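Local coordinates for protein transcriptional regulator (Streptococcus pneumoniae, PDB 2GNP) that is a putative transcriptional regulator that probably binds a sugar or sugar-derived effector through its Rossmann-like domain, at residues 39-51 against 63-76. Residues are numbered along the deposited sequence; the frame is centred on the assembly and turned at random.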
ATOM      1  N   LEU A  39      -6.669  -5.173  18.154  1.00 20.50           N
ATOM      2  CA  LEU A  39      -7.249  -5.104  16.815  1.00 19.40           C
ATOM      3  C   LEU A  39      -6.112  -5.174  15.805  1.00 20.43           C
ATOM      4  O   LEU A  39      -6.183  -5.980  14.886  1.00 21.00           O
ATOM      5  CB  LEU A  39      -8.068  -3.829  16.610  1.00 19.63           C
ATOM      6  CG  LEU A  39      -8.611  -3.653  15.181  1.00 17.17           C
ATOM      7  CD1 LEU A  39      -9.565  -4.763  14.765  1.00 17.36           C
ATOM      8  CD2 LEU A  39      -9.357  -2.285  15.066  1.00 17.77           C
ATOM      9  N   SER A  40      -5.042  -4.388  16.006  1.00 21.63           N
ATOM     10  CA  SER A  40      -3.891  -4.445  15.072  1.00 21.66           C
ATOM     11  C   SER A  40      -3.264  -5.840  15.025  1.00 21.54           C
ATOM     12  O   SER A  40      -2.887  -6.318  13.955  1.00 20.56           O
ATOM     13  CB  SER A  40      -2.864  -3.365  15.445  1.00 21.63           C
ATOM     14  OG  SER A  40      -1.700  -3.494  14.631  1.00 25.53           O
ATOM     15  N   GLU A  41      -3.167  -6.534  16.166  1.00 20.64           N
ATOM     16  CA  GLU A  41      -2.691  -7.920  16.129  1.00 21.33           C
ATOM     17  C   GLU A  41      -3.571  -8.822  15.254  1.00 20.99           C
ATOM     18  O   GLU A  41      -3.071  -9.669  14.506  1.00 19.74           O
ATOM     19  CB  GLU A  41      -2.597  -8.523  17.548  1.00 22.93           C
ATOM     20  CG  GLU A  41      -1.746  -9.807  17.665  1.00 27.55           C
ATOM     21  CD  GLU A  41      -2.485 -11.092  17.295  1.00 32.42           C
ATOM     22  OE1 GLU A  41      -3.740 -11.112  17.269  1.00 35.27           O
ATOM     23  OE2 GLU A  41      -1.805 -12.113  17.037  1.00 36.14           O
ATOM     24  N   ARG A  42      -4.884  -8.665  15.379  1.00 19.46           N
ATOM     25  CA  ARG A  42      -5.816  -9.571  14.714  1.00 19.56           C
ATOM     26  C   ARG A  42      -5.730  -9.384  13.208  1.00 17.83           C
ATOM     27  O   ARG A  42      -5.692 -10.362  12.479  1.00 19.18           O
ATOM     28  CB  ARG A  42      -7.227  -9.297  15.183  1.00 19.40           C
ATOM     29  CG  ARG A  42      -8.210 -10.467  14.895  1.00 23.92           C
ATOM     30  CD  ARG A  42      -9.337 -10.568  15.997  1.00 28.75           C
ATOM     31  NE  ARG A  42     -10.065  -9.341  16.010  1.00 33.99           N
ATOM     32  CZ  ARG A  42     -10.384  -8.616  17.060  1.00 28.78           C
ATOM     33  NH1 ARG A  42     -10.144  -9.002  18.342  1.00 27.95           N
ATOM     34  NH2 ARG A  42     -10.991  -7.499  16.801  1.00 25.93           N
ATOM     35  N   ILE A  43      -5.659  -8.120  12.794  1.00 18.03           N
ATOM     36  CA  ILE A  43      -5.590  -7.772  11.378  1.00 18.38           C
ATOM     37  C   ILE A  43      -4.231  -8.241  10.855  1.00 17.77           C
ATOM     38  O   ILE A  43      -4.156  -8.869   9.803  1.00 18.32           O
ATOM     39  CB  ILE A  43      -5.791  -6.256  11.162  1.00 18.38           C
ATOM     40  CG1 ILE A  43      -7.238  -5.850  11.486  1.00 20.09           C
ATOM     41  CG2 ILE A  43      -5.412  -5.846   9.726  1.00 20.66           C
ATOM     42  CD1 ILE A  43      -7.447  -4.360  11.571  1.00 23.21           C
ATOM     43  N   SER A  44      -3.187  -7.955  11.608  1.00 16.86           N
ATOM     44  CA  SER A  44      -1.825  -8.321  11.189  1.00 17.19           C
ATOM     45  C   SER A  44      -1.632  -9.807  11.032  1.00 18.25           C
ATOM     46  O   SER A  44      -0.897 -10.249  10.130  1.00 17.99           O
ATOM     47  CB  SER A  44      -0.768  -7.764  12.149  1.00 16.26           C
ATOM     48  OG  SER A  44      -0.786  -6.371  12.181  1.00 18.90           O
ATOM     49  N   GLN A  45      -2.238 -10.622  11.915  1.00 19.10           N
ATOM     50  CA  GLN A  45      -2.070 -12.077  11.808  1.00 20.65           C
ATOM     51  C   GLN A  45      -2.768 -12.635  10.571  1.00 19.62           C
ATOM     52  O   GLN A  45      -2.277 -13.533   9.906  1.00 20.32           O
ATOM     53  CB  GLN A  45      -2.588 -12.756  13.102  1.00 21.93           C
ATOM     54  CG  GLN A  45      -2.325 -14.216  13.131  1.00 26.89           C
ATOM     55  CD  GLN A  45      -0.821 -14.539  13.082  1.00 31.00           C
ATOM     56  OE1 GLN A  45      -0.365 -15.210  12.161  1.00 37.67           O
ATOM     57  NE2 GLN A  45      -0.061 -14.031  14.041  1.00 31.25           N
ATOM     58  N   VAL A  46      -3.958 -12.092  10.277  1.00 18.39           N
ATOM     59  CA  VAL A  46      -4.713 -12.540   9.122  1.00 18.28           C
ATOM     60  C   VAL A  46      -3.864 -12.209   7.896  1.00 17.08           C
ATOM     61  O   VAL A  46      -3.601 -13.087   7.050  1.00 17.56           O
ATOM     62  CB  VAL A  46      -6.066 -11.885   9.075  1.00 18.05           C
ATOM     63  CG1 VAL A  46      -6.722 -12.077   7.672  1.00 18.92           C
ATOM     64  CG2 VAL A  46      -6.974 -12.463  10.227  1.00 17.57           C
ATOM     65  N   ALA A  47      -3.317 -10.998   7.906  1.00 16.88           N
ATOM     66  CA  ALA A  47      -2.565 -10.463   6.735  1.00 17.15           C
ATOM     67  C   ALA A  47      -1.309 -11.289   6.535  1.00 16.78           C
ATOM     68  O   ALA A  47      -0.967 -11.645   5.412  1.00 15.19           O
ATOM     69  CB  ALA A  47      -2.226  -8.993   6.916  1.00 16.24           C
ATOM     70  N   ALA A  48      -0.646 -11.616   7.656  1.00 17.01           N
ATOM     71  CA  ALA A  48       0.562 -12.425   7.599  1.00 17.03           C
ATOM     72  C   ALA A  48       0.289 -13.794   7.007  1.00 17.13           C
ATOM     73  O   ALA A  48       1.017 -14.240   6.114  1.00 16.62           O
ATOM     74  CB  ALA A  48       1.214 -12.578   9.020  1.00 16.15           C
ATOM     75  N   GLY A  49      -0.783 -14.449   7.469  1.00 16.94           N
ATOM     76  CA  GLY A  49      -1.151 -15.736   6.922  1.00 17.83           C
ATOM     77  C   GLY A  49      -1.458 -15.680   5.428  1.00 16.31           C
ATOM     78  O   GLY A  49      -0.990 -16.520   4.638  1.00 16.81           O
ATOM     79  N   VAL A  50      -2.266 -14.681   5.065  1.00 16.73           N
ATOM     80  CA  VAL A  50      -2.628 -14.480   3.669  1.00 16.92           C
ATOM     81  C   VAL A  50      -1.359 -14.315   2.817  1.00 15.83           C
ATOM     82  O   VAL A  50      -1.171 -15.007   1.804  1.00 15.08           O
ATOM     83  CB  VAL A  50      -3.552 -13.284   3.476  1.00 16.89           C
ATOM     84  CG1 VAL A  50      -3.525 -12.913   2.024  1.00 18.21           C
ATOM     85  CG2 VAL A  50      -5.000 -13.614   3.953  1.00 17.59           C
ATOM     86  N   LEU A  51      -0.431 -13.460   3.247  1.00 15.31           N
ATOM     87  CA  LEU A  51       0.760 -13.229   2.401  1.00 14.98           C
ATOM     88  C   LEU A  51       1.670 -14.493   2.301  1.00 15.11           C
ATOM     89  O   LEU A  51       2.182 -14.852   1.232  1.00 15.57           O
ATOM     90  CB  LEU A  51       1.558 -12.037   2.947  1.00 14.18           C
ATOM     91  CG  LEU A  51       2.806 -11.680   2.155  1.00 16.34           C
ATOM     92  CD1 LEU A  51       2.433 -11.296   0.717  1.00 16.75           C
ATOM     93  CD2 LEU A  51       3.478 -10.465   2.827  1.00 12.46           C
ATOM     94  N   PHE A  63       7.281  -4.138  -2.118  1.00 11.49           N
ATOM     95  CA  PHE A  63       6.705  -3.642  -0.852  1.00 12.95           C
ATOM     96  C   PHE A  63       6.666  -2.125  -0.901  1.00 14.64           C
ATOM     97  O   PHE A  63       7.597  -1.506  -1.472  1.00 11.66           O
ATOM     98  CB  PHE A  63       7.605  -4.007   0.330  1.00 12.13           C
ATOM     99  CG  PHE A  63       7.103  -5.210   1.084  1.00 12.33           C
ATOM    100  CD1 PHE A  63       7.076  -6.433   0.455  1.00 15.26           C
ATOM    101  CD2 PHE A  63       6.559  -5.093   2.367  1.00 11.90           C
ATOM    102  CE1 PHE A  63       6.576  -7.557   1.120  1.00 13.14           C
ATOM    103  CE2 PHE A  63       6.030  -6.225   3.052  1.00 17.56           C
ATOM    104  CZ  PHE A  63       6.059  -7.444   2.416  1.00 15.42           C
ATOM    105  N   SER A  64       5.647  -1.537  -0.261  1.00 14.21           N
ATOM    106  CA  SER A  64       5.711  -0.104   0.096  1.00 16.05           C
ATOM    107  C   SER A  64       6.204   0.001   1.568  1.00 17.25           C
ATOM    108  O   SER A  64       7.061  -0.772   2.045  1.00 15.11           O
ATOM    109  CB  SER A  64       4.382   0.625  -0.183  1.00 17.65           C
ATOM    110  OG  SER A  64       4.541   2.012  -0.146  1.00 22.55           O
ATOM    111  N   TRP A  65       5.682   0.998   2.282  1.00 18.46           N
ATOM    112  CA  TRP A  65       6.294   1.448   3.515  1.00 19.33           C
ATOM    113  C   TRP A  65       5.182   1.491   4.581  1.00 18.78           C
ATOM    114  O   TRP A  65       3.996   1.372   4.260  1.00 17.16           O
ATOM    115  CB  TRP A  65       6.945   2.857   3.289  1.00 20.90           C
ATOM    116  CG  TRP A  65       5.927   3.963   2.963  1.00 22.96           C
ATOM    117  CD1 TRP A  65       5.342   4.259   1.764  1.00 26.97           C
ATOM    118  CD2 TRP A  65       5.375   4.868   3.910  1.00 27.52           C
ATOM    119  NE1 TRP A  65       4.442   5.302   1.914  1.00 28.96           N
ATOM    120  CE2 TRP A  65       4.458   5.696   3.228  1.00 28.33           C
ATOM    121  CE3 TRP A  65       5.575   5.064   5.270  1.00 25.78           C
ATOM    122  CZ2 TRP A  65       3.744   6.707   3.877  1.00 28.66           C
ATOM    123  CZ3 TRP A  65       4.868   6.067   5.924  1.00 27.93           C
ATOM    124  CH2 TRP A  65       3.975   6.885   5.224  1.00 26.58           C
ATOM    125  N   GLY A  66       5.568   1.618   5.846  1.00 19.49           N
ATOM    126  CA  GLY A  66       4.577   1.869   6.891  1.00 19.41           C
ATOM    127  C   GLY A  66       4.233   0.882   7.965  1.00 20.20           C
ATOM    128  O   GLY A  66       4.680  -0.286   7.972  1.00 18.28           O
ATOM    129  N   LYS A  67       3.420   1.378   8.920  1.00 21.66           N
ATOM    130  CA  LYS A  67       3.072   0.585  10.121  1.00 20.61           C
ATOM    131  C   LYS A  67       2.333  -0.702   9.856  1.00 19.46           C
ATOM    132  O   LYS A  67       2.692  -1.723  10.420  1.00 19.77           O
ATOM    133  CB  LYS A  67       2.281   1.411  11.167  1.00 21.86           C
ATOM    134  CG  LYS A  67       1.898   0.628  12.456  1.00 22.76           C
ATOM    135  CD  LYS A  67       1.005   1.537  13.375  1.00 23.84           C
ATOM    136  CE  LYS A  67       0.625   0.892  14.705  1.00 27.29           C
ATOM    137  NZ  LYS A  67      -0.351  -0.231  14.589  1.00 30.20           N
ATOM    138  N   SER A  68       1.269  -0.665   9.037  1.00 17.94           N
ATOM    139  CA  SER A  68       0.521  -1.883   8.724  1.00 17.40           C
ATOM    140  C   SER A  68       1.440  -2.979   8.172  1.00 16.47           C
ATOM    141  O   SER A  68       1.342  -4.147   8.557  1.00 18.04           O
ATOM    142  CB  SER A  68      -0.589  -1.600   7.683  1.00 17.10           C
ATOM    143  OG  SER A  68      -1.682  -0.881   8.277  1.00 22.68           O
ATOM    144  N   LEU A  69       2.399  -2.563   7.349  1.00 16.06           N
ATOM    145  CA  LEU A  69       3.271  -3.563   6.735  1.00 15.74           C
ATOM    146  C   LEU A  69       4.252  -4.087   7.773  1.00 14.70           C
ATOM    147  O   LEU A  69       4.517  -5.300   7.846  1.00 14.81           O
ATOM    148  CB  LEU A  69       3.985  -2.971   5.518  1.00 13.92           C
ATOM    149  CG  LEU A  69       3.040  -2.665   4.368  1.00 16.96           C
ATOM    150  CD1 LEU A  69       3.842  -2.490   3.075  1.00 17.79           C
ATOM    151  CD2 LEU A  69       1.838  -3.606   4.291  1.00 17.32           C
ATOM    152  N   SER A  70       4.812  -3.172   8.560  1.00 16.61           N
ATOM    153  CA  SER A  70       5.772  -3.591   9.596  1.00 16.69           C
ATOM    154  C   SER A  70       5.100  -4.592  10.535  1.00 17.49           C
ATOM    155  O   SER A  70       5.664  -5.621  10.903  1.00 15.65           O
ATOM    156  CB  SER A  70       6.306  -2.387  10.345  1.00 17.75           C
ATOM    157  OG  SER A  70       7.189  -2.821  11.389  1.00 17.91           O
ATOM    158  N   ASN A  71       3.860  -4.293  10.897  1.00 17.74           N
ATOM    159  CA  ASN A  71       3.113  -5.166  11.822  1.00 18.32           C
ATOM    160  C   ASN A  71       2.873  -6.566  11.243  1.00 19.09           C
ATOM    161  O   ASN A  71       2.872  -7.566  11.954  1.00 19.58           O
ATOM    162  CB  ASN A  71       1.799  -4.479  12.217  1.00 19.66           C
ATOM    163  CG  ASN A  71       1.994  -3.221  13.101  1.00 21.89           C
ATOM    164  OD1 ASN A  71       3.080  -2.964  13.702  1.00 22.83           O
ATOM    165  ND2 ASN A  71       0.924  -2.452  13.219  1.00 21.16           N
ATOM    166  N   LEU A  72       2.654  -6.669   9.918  1.00 16.81           N
ATOM    167  CA  LEU A  72       2.438  -7.986   9.384  1.00 18.40           C
ATOM    168  C   LEU A  72       3.767  -8.705   9.254  1.00 16.81           C
ATOM    169  O   LEU A  72       3.831  -9.893   9.555  1.00 17.51           O
ATOM    170  CB  LEU A  72       1.626  -7.928   8.079  1.00 20.02           C
ATOM    171  CG  LEU A  72       2.215  -7.962   6.696  1.00 20.68           C
ATOM    172  CD1 LEU A  72       2.976  -9.290   6.371  1.00 16.41           C
ATOM    173  CD2 LEU A  72       1.080  -7.659   5.638  1.00 22.17           C
ATOM    174  N   VAL A  73       4.807  -7.981   8.819  1.00 15.41           N
ATOM    175  CA  VAL A  73       6.132  -8.582   8.677  1.00 14.84           C
ATOM    176  C   VAL A  73       6.609  -9.191  10.018  1.00 16.21           C
ATOM    177  O   VAL A  73       7.176 -10.282  10.066  1.00 17.41           O
ATOM    178  CB  VAL A  73       7.177  -7.590   8.111  1.00 15.29           C
ATOM    179  CG1 VAL A  73       8.554  -8.273   8.128  1.00 16.94           C
ATOM    180  CG2 VAL A  73       6.807  -7.280   6.640  1.00 11.90           C
ATOM    181  N   ASP A  74       6.352  -8.492  11.097  1.00 18.03           N
ATOM    182  CA  ASP A  74       6.755  -9.002  12.442  1.00 19.05           C
ATOM    183  C   ASP A  74       6.151 -10.401  12.696  1.00 19.50           C
ATOM    184  O   ASP A  74       6.783 -11.301  13.325  1.00 19.91           O
ATOM    185  CB  ASP A  74       6.239  -8.067  13.521  1.00 19.09           C
ATOM    186  CG  ASP A  74       7.067  -6.814  13.697  1.00 18.92           C
ATOM    187  OD1 ASP A  74       8.161  -6.684  13.126  1.00 22.20           O
ATOM    188  OD2 ASP A  74       6.606  -5.931  14.469  1.00 22.89           O
ATOM    189  N   LEU A  75       4.911 -10.605  12.233  1.00 18.78           N
ATOM    190  CA  LEU A  75       4.215 -11.881  12.528  1.00 17.64           C
ATOM    191  C   LEU A  75       4.376 -13.008  11.563  1.00 18.22           C
ATOM    192  O   LEU A  75       4.132 -14.192  11.904  1.00 18.51           O
ATOM    193  CB  LEU A  75       2.725 -11.637  12.729  1.00 19.88           C
ATOM    194  CG  LEU A  75       2.327 -10.600  13.775  1.00 20.84           C
ATOM    195  CD1 LEU A  75       0.807 -10.567  13.866  1.00 22.66           C
ATOM    196  CD2 LEU A  75       2.953 -10.912  15.171  1.00 24.54           C
ATOM    197  N   ILE A  76       4.753 -12.697  10.310  1.00 16.21           N
ATOM    198  CA  ILE A  76       4.710 -13.723   9.307  1.00 16.39           C
ATOM    199  C   ILE A  76       5.731 -14.836   9.585  1.00 17.51           C
ATOM    200  O   ILE A  76       6.873 -14.544  10.022  1.00 18.32           O
ATOM    201  CB  ILE A  76       4.909 -13.105   7.879  1.00 14.37           C
ATOM    202  CG1 ILE A  76       4.519 -14.107   6.789  1.00 18.52           C
ATOM    203  CG2 ILE A  76       6.360 -12.610   7.696  1.00 16.55           C
ATOM    204  CD1 ILE A  76       4.396 -13.429   5.396  1.00 17.43           C
TER
HETATM  205  O   HOH W   1      -0.995  -5.225   9.558  1.00 20.17           O
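L72 and L75 are knobs in two holes on the surface of helix 39-51. L72 drops among S44, A47, A48 and L51: its CD2 lies 3.8 Å from A47 CB, while its CD1 meets L51 CD2, the two side chains crossing at about a right angle. L75 fills the neighbouring hole between E41, S44, Q45 and A48. With CG anti to its carbonyl carbon (chi1 -55°), it lays CD1 3.6 Å from S44 CB and also against Q45 NE2. The small residues S44 and A48 permit this fit: S44 CA comes within 4.6 Å of L72 CA, and the axes of helices 39-51 and 67-75 approach to 8.1 Å and cross at -67°. I76 CD1 passes over A48 O toward L51 CB, and L51 CD2 continues to F63 CZ, 4.0 Å away.

Toward S40 the interface turns polar. S44 OG, 3.2 Å from N71 CB, donates to S40 O at 2.8 Å from above the carbonyl plane, on the face opposite S44 N. A water donates both to S44 OG and to S68 O, linking the S44 side chain to the backbone of helix 67-75.

Beyond this shell, A47 touches I250 of strand 248-252, while F63 and I76 pack on helix 102-113. Helix 67-75 is the connection of a beta-alpha-beta crossover between parallel strands 60-63 and 85-88, consistent with the Rossmann-like fold of a putative sugar-binding domain.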